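Local coordinates for extracellular solute-binding protein (Bordetella parapertussis, PDB 3PU5) that probably captures a small solute, perhaps a polyamine, outside the cytoplasmic membrane for uptake by an ABC transporter, at residues D120-G125 against G139-Q144; R135-E140 against L181-P186. All coordinates share one frame; numbering follows the deposited sequence.

Contact 1 (D120-G125 against G139-Q144); sequences DKIQGG and GEFGKQ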
loop_
_atom_site.group_PDB
_atom_site.type_symbol
_atom_site.label_atom_id
_atom_site.label_comp_id
_atom_site.label_asym_id
_atom_site.label_seq_id
_atom_site.Cartn_x
_atom_site.Cartn_y
_atom_site.Cartn_z
ATOM N N ASP A 120 -9.764 25.346 2.832
ATOM C CA ASP A 120 -9.732 26.802 2.952
ATOM C C ASP A 120 -8.873 27.455 1.871
ATOM O O ASP A 120 -8.853 28.678 1.727
ATOM C CB ASP A 120 -9.323 27.254 4.364
ATOM C CG ASP A 120 -7.841 27.085 4.646
ATOM O OD1 ASP A 120 -7.409 27.515 5.739
ATOM O OD2 ASP A 120 -7.107 26.531 3.798
ATOM N N LYS A 121 -8.185 26.630 1.092
ATOM C CA LYS A 121 -7.399 27.134 -0.020
ATOM C C LYS A 121 -8.051 26.748 -1.337
ATOM O O LYS A 121 -7.919 27.446 -2.343
ATOM C CB LYS A 121 -5.973 26.593 0.063
ATOM C CG LYS A 121 -5.049 27.472 0.906
ATOM C CD LYS A 121 -4.179 28.340 -0.001
ATOM C CE LYS A 121 -4.005 29.762 0.526
ATOM N NZ LYS A 121 -5.111 30.669 0.060
ATOM N N ILE A 122 -8.772 25.632 -1.310
ATOM C CA ILE A 122 -9.393 25.070 -2.497
ATOM C C ILE A 122 -10.784 24.564 -2.137
ATOM O O ILE A 122 -10.965 23.412 -1.740
ATOM C CB ILE A 122 -8.539 23.921 -3.047
ATOM C CG1 ILE A 122 -7.071 24.356 -3.111
ATOM C CG2 ILE A 122 -9.047 23.483 -4.406
ATOM C CD1 ILE A 122 -6.146 23.292 -3.629
ATOM N N GLN A 123 -11.774 25.437 -2.247
ATOM C CA GLN A 123 -13.115 25.053 -1.835
ATOM C C GLN A 123 -13.659 23.952 -2.739
ATOM O O GLN A 123 -13.730 24.105 -3.963
ATOM C CB GLN A 123 -14.063 26.252 -1.818
ATOM C CG GLN A 123 -15.396 25.931 -1.166
ATOM C CD GLN A 123 -16.422 27.029 -1.347
ATOM O OE1 GLN A 123 -17.609 26.838 -1.061
ATOM N NE2 GLN A 123 -15.975 28.187 -1.825
ATOM N N GLY A 124 -14.034 22.837 -2.125
ATOM C CA GLY A 124 -14.554 21.709 -2.871
ATOM C C GLY A 124 -13.469 20.827 -3.452
ATOM O O GLY A 124 -13.757 19.770 -4.005
ATOM N N GLY A 125 -12.222 21.263 -3.327
ATOM C CA GLY A 125 -11.091 20.481 -3.783
ATOM C C GLY A 125 -11.165 20.194 -5.265
ATOM O O GLY A 125 -11.564 21.054 -6.053
ATOM N N GLY A 139 -2.204 27.068 -13.140
ATOM C CA GLY A 139 -1.695 27.979 -12.130
ATOM C C GLY A 139 -2.719 28.338 -11.073
ATOM O O GLY A 139 -2.517 29.272 -10.296
ATOM N N GLU A 140 -3.818 27.592 -11.036
ATOM C CA GLU A 140 -4.901 27.879 -10.101
ATOM C C GLU A 140 -4.543 27.686 -8.625
ATOM O O GLU A 140 -5.177 28.272 -7.748
ATOM C CB GLU A 140 -6.149 27.062 -10.452
ATOM C CG GLU A 140 -6.691 27.333 -11.849
ATOM C CD GLU A 140 -8.015 26.618 -12.093
ATOM O OE1 GLU A 140 -8.647 26.195 -11.099
ATOM O OE2 GLU A 140 -8.416 26.478 -13.271
ATOM N N PHE A 141 -3.538 26.860 -8.343
ATOM C CA PHE A 141 -3.118 26.650 -6.965
ATOM C C PHE A 141 -1.841 27.433 -6.649
ATOM O O PHE A 141 -1.245 27.253 -5.590
ATOM C CB PHE A 141 -2.909 25.149 -6.674
ATOM C CG PHE A 141 -4.056 24.270 -7.125
ATOM C CD1 PHE A 141 -5.368 24.594 -6.791
ATOM C CD2 PHE A 141 -3.821 23.121 -7.875
ATOM C CE1 PHE A 141 -6.429 23.788 -7.199
ATOM C CE2 PHE A 141 -4.876 22.306 -8.286
ATOM C CZ PHE A 141 -6.182 22.638 -7.942
ATOM N N GLY A 142 -1.415 28.300 -7.567
ATOM C CA GLY A 142 -0.172 29.023 -7.371
ATOM C C GLY A 142 0.993 28.050 -7.298
ATOM O O GLY A 142 1.007 27.035 -7.989
ATOM N N LYS A 143 1.982 28.356 -6.470
ATOM C CA LYS A 143 3.109 27.450 -6.306
ATOM C C LYS A 143 2.994 26.703 -4.981
ATOM O O LYS A 143 3.949 26.612 -4.213
ATOM C CB LYS A 143 4.437 28.211 -6.402
ATOM C CG LYS A 143 5.642 27.315 -6.693
ATOM C CD LYS A 143 6.912 28.144 -6.854
ATOM C CE LYS A 143 8.145 27.291 -6.627
ATOM N NZ LYS A 143 8.408 26.351 -7.749
ATOM N N GLN A 144 1.816 26.149 -4.720
ATOM C CA GLN A 144 1.537 25.545 -3.423
ATOM C C GLN A 144 1.221 24.060 -3.533
ATOM O O GLN A 144 0.578 23.473 -2.659
ATOM C CB GLN A 144 0.409 26.311 -2.741
ATOM C CG GLN A 144 0.796 27.779 -2.522
ATOM C CD GLN A 144 -0.387 28.672 -2.209
ATOM O OE1 GLN A 144 -1.257 28.316 -1.420
ATOM N NE2 GLN A 144 -0.411 29.856 -2.817
#

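Contact 2 (R135-E140 against L181-P186); sequences RTVAGE and LERMKP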
loop_
_atom_site.group_PDB
_atom_site.type_symbol
_atom_site.label_atom_id
_atom_site.label_comp_id
_atom_site.label_asym_id
_atom_site.label_seq_id
_atom_site.Cartn_x
_atom_site.Cartn_y
_atom_site.Cartn_z
ATOM N N ARG A 135 -5.539 21.794 -13.378
ATOM C CA ARG A 135 -5.664 22.999 -12.565
ATOM C C ARG A 135 -4.295 23.452 -12.033
ATOM O O ARG A 135 -4.014 24.656 -11.943
ATOM C CB ARG A 135 -6.698 22.813 -11.442
ATOM C CG ARG A 135 -8.149 22.790 -11.948
ATOM C CD ARG A 135 -9.166 22.599 -10.817
ATOM N NE ARG A 135 -9.216 23.737 -9.901
ATOM C CZ ARG A 135 -9.966 23.785 -8.800
ATOM N NH1 ARG A 135 -10.737 22.752 -8.477
ATOM N NH2 ARG A 135 -9.950 24.863 -8.022
ATOM N N THR A 136 -3.433 22.495 -11.690
ATOM C CA THR A 136 -2.070 22.852 -11.290
ATOM C C THR A 136 -1.349 23.602 -12.415
ATOM O O THR A 136 -0.782 24.672 -12.210
ATOM C CB THR A 136 -1.248 21.609 -10.914
ATOM O OG1 THR A 136 -1.801 21.020 -9.734
ATOM C CG2 THR A 136 0.216 21.987 -10.662
ATOM N N VAL A 137 -1.378 23.016 -13.606
ATOM C CA VAL A 137 -0.721 23.570 -14.788
ATOM C C VAL A 137 -1.296 24.952 -15.179
ATOM O O VAL A 137 -0.569 25.821 -15.671
ATOM C CB VAL A 137 -0.810 22.548 -15.963
ATOM C CG1 VAL A 137 -0.219 23.108 -17.242
ATOM C CG2 VAL A 137 -0.122 21.235 -15.562
ATOM N N ALA A 138 -2.589 25.160 -14.941
ATOM C CA ALA A 138 -3.226 26.446 -15.248
ATOM C C ALA A 138 -2.826 27.507 -14.230
ATOM O O ALA A 138 -3.091 28.692 -14.423
ATOM C CB ALA A 138 -4.750 26.312 -15.295
ATOM N N GLY A 139 -2.204 27.068 -13.140
ATOM C CA GLY A 139 -1.695 27.979 -12.130
ATOM C C GLY A 139 -2.719 28.338 -11.073
ATOM O O GLY A 139 -2.517 29.272 -10.296
ATOM N N GLU A 140 -3.818 27.592 -11.036
ATOM C CA GLU A 140 -4.901 27.879 -10.101
ATOM C C GLU A 140 -4.543 27.686 -8.625
ATOM O O GLU A 140 -5.177 28.272 -7.748
ATOM C CB GLU A 140 -6.149 27.062 -10.452
ATOM C CG GLU A 140 -6.691 27.333 -11.849
ATOM C CD GLU A 140 -8.015 26.618 -12.093
ATOM O OE1 GLU A 140 -8.647 26.195 -11.099
ATOM O OE2 GLU A 140 -8.416 26.478 -13.271
ATOM N N LEU A 181 4.269 15.423 -15.304
ATOM C CA LEU A 181 4.858 16.061 -14.133
ATOM C C LEU A 181 5.683 17.279 -14.532
ATOM O O LEU A 181 5.737 18.286 -13.812
ATOM C CB LEU A 181 5.717 15.060 -13.359
ATOM C CG LEU A 181 6.372 15.583 -12.082
ATOM C CD1 LEU A 181 5.309 16.005 -11.062
ATOM C CD2 LEU A 181 7.282 14.511 -11.508
ATOM N N GLU A 182 6.316 17.190 -15.694
ATOM C CA GLU A 182 7.126 18.294 -16.189
ATOM C C GLU A 182 6.258 19.533 -16.410
ATOM O O GLU A 182 6.709 20.651 -16.201
ATOM C CB GLU A 182 7.844 17.899 -17.481
ATOM C CG GLU A 182 8.829 18.937 -17.962
ATOM C CD GLU A 182 9.722 18.421 -19.075
ATOM O OE1 GLU A 182 9.317 17.470 -19.777
ATOM O OE2 GLU A 182 10.832 18.967 -19.243
ATOM N N ARG A 183 5.014 19.320 -16.829
ATOM C CA ARG A 183 4.036 20.406 -16.975
ATOM C C ARG A 183 3.706 21.047 -15.625
ATOM O O ARG A 183 3.433 22.247 -15.531
ATOM C CB ARG A 183 2.744 19.873 -17.618
ATOM C CG ARG A 183 2.886 19.425 -19.087
ATOM C CD ARG A 183 1.626 18.710 -19.569
ATOM N NE ARG A 183 0.487 19.618 -19.559
ATOM C CZ ARG A 183 -0.748 19.273 -19.218
ATOM N NH1 ARG A 183 -1.028 18.026 -18.844
ATOM N NH2 ARG A 183 -1.706 20.188 -19.242
HETATM N N MSE A 184 3.732 20.241 -14.569
HETATM C CA MSE A 184 3.349 20.713 -13.241
HETATM C C MSE A 184 4.526 21.318 -12.491
HETATM O O MSE A 184 4.340 22.093 -11.545
HETATM C CB MSE A 184 2.774 19.565 -12.413
HETATM C CG MSE A 184 1.580 18.871 -13.045
HETATM SE SE MSE A 184 1.190 17.204 -12.071
HETATM C CE MSE A 184 0.886 17.950 -10.306
ATOM N N LYS A 185 5.735 20.964 -12.922
ATOM C CA LYS A 185 6.959 21.289 -12.183
ATOM C C LYS A 185 7.090 22.742 -11.674
ATOM O O LYS A 185 7.549 22.961 -10.553
ATOM C CB LYS A 185 8.208 20.883 -12.986
ATOM C CG LYS A 185 9.502 21.012 -12.190
ATOM C CD LYS A 185 10.717 20.481 -12.945
ATOM C CE LYS A 185 11.020 21.310 -14.184
ATOM N NZ LYS A 185 12.247 20.812 -14.879
ATOM N N PRO A 186 6.702 23.736 -12.494
ATOM C CA PRO A 186 6.834 25.136 -12.065
ATOM C C PRO A 186 6.034 25.475 -10.811
ATOM O O PRO A 186 6.371 26.440 -10.117
ATOM C CB PRO A 186 6.259 25.924 -13.251
ATOM C CG PRO A 186 6.427 25.021 -14.424
ATOM C CD PRO A 186 6.253 23.625 -13.890
#

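Contact 1 (D120-G125 against G139-Q144)
The phenyl ring of Phe141 receives the side chain of Ile122 obliquely at its CD1-CE1 side. Ile122 CD1 lies 3.5 Å from Phe141 CD1 and 3.6 Å from Phe141 CE1, so the methyl straddles that ring bond, while the second branch reaches the same side of the ring, with Ile122 CG2 3.8 Å from Phe141 CE1. The two side chains cross at about a right angle. The forward reach of Ile122 follows from its extended outer chain, chi2 180°, which carries CD1 to the ring. Arg135 and Thr136 of helix 129-138, Val126 and Ile209 also touch Phe141; Ile209 touches Ile122 as well and so joins strand 209-213 to the cluster.

The second flat group, the amide of Gln144, meets an aliphatic chain: its OE1 comes 3.2 Å from Lys121 CD, the two side chains again crossing. The lysine is kinked at every torsion beyond chi1, so methylenes rather than the amine meet the amide oxygen.

The two loops flank helix 129-138 in the chain, one following strand 111-117 and the other leading into strand 145-148, and each is shaped by a tight turn. A type II turn runs from Ile122 to Gly125, closed by Gly125 N to Ile122 O at 3.0 Å, and a type I turn from Gly139 to Gly142 by Gly142 N to Gly139 O at 3.1 Å. Phe141 is the third residue of the latter turn, two residues past Gly139, whose Schellman motif ends helix 129-138.

No hydrogen bond spans the two loops. Their attraction is probably hydrophobic and dispersive, resting on the buried Ile122-Phe141 pair, with the exposed Lys121 contributing a close but unbonded contact at the margin.

Contact 2 (R135-E140 against L181-P186)
This is a largely apolar helix-to-helix contact, Val137 and Thr136 at the C-terminal end of helix 129-138 set against Arg183 and Met184 (a selenomethionine) of helix 174-184. The backbones come close, with Val137 CA 5.2 Å from Met184 CA. Val137 CG2 does most of the touching: it lies 3.7 Å from the backbone Arg183 O and 3.8 Å from Met184 CG. The same methyl stands over one face of the Arg183 guanidinium, offset toward its rim, while Val137 CG1 is 3.8 Å from Arg183 NH2. That guanidinium is steered by a salt bridge from NH2 to Glu134, one turn back on the valine's helix, so charge pairing and methyl packing share one side chain.

In the alpha/beta architecture of the periplasmic binding protein fold, both helices lead into strands, 145-148 and 188-192, that pair in parallel. Thr136 presents its methyl to the other helix, CG2 3.9 Å from Met184 CB, because chi1 of -66° turns OG1 back to the Phe132 carbonyl in its own helix. Beyond CG, Met184 bends at chi3 and returns its methyl CE to within 4.1 Å of Thr136 CG2.

From the N terminus, the chain leaves strand 111-117 into the loop holding 120-125, runs through helix 129-138 and turns back at 139-144, where contact 1 closes a short loop around that helix. Contact 2 starts before this closure, at 135-140, and ends at 181-186, so the two loops cross along the chain, sharing Gly139 and Glu140. The longer loop takes in strand 145-148 and helix 156-167. Contact 1 thus joins the two loops flanking helix 129-138, and contact 2 joins that helix to helix 174-184. Lys143 NZ probably hydrogen-bonds to Pro186 O, linking the two directly.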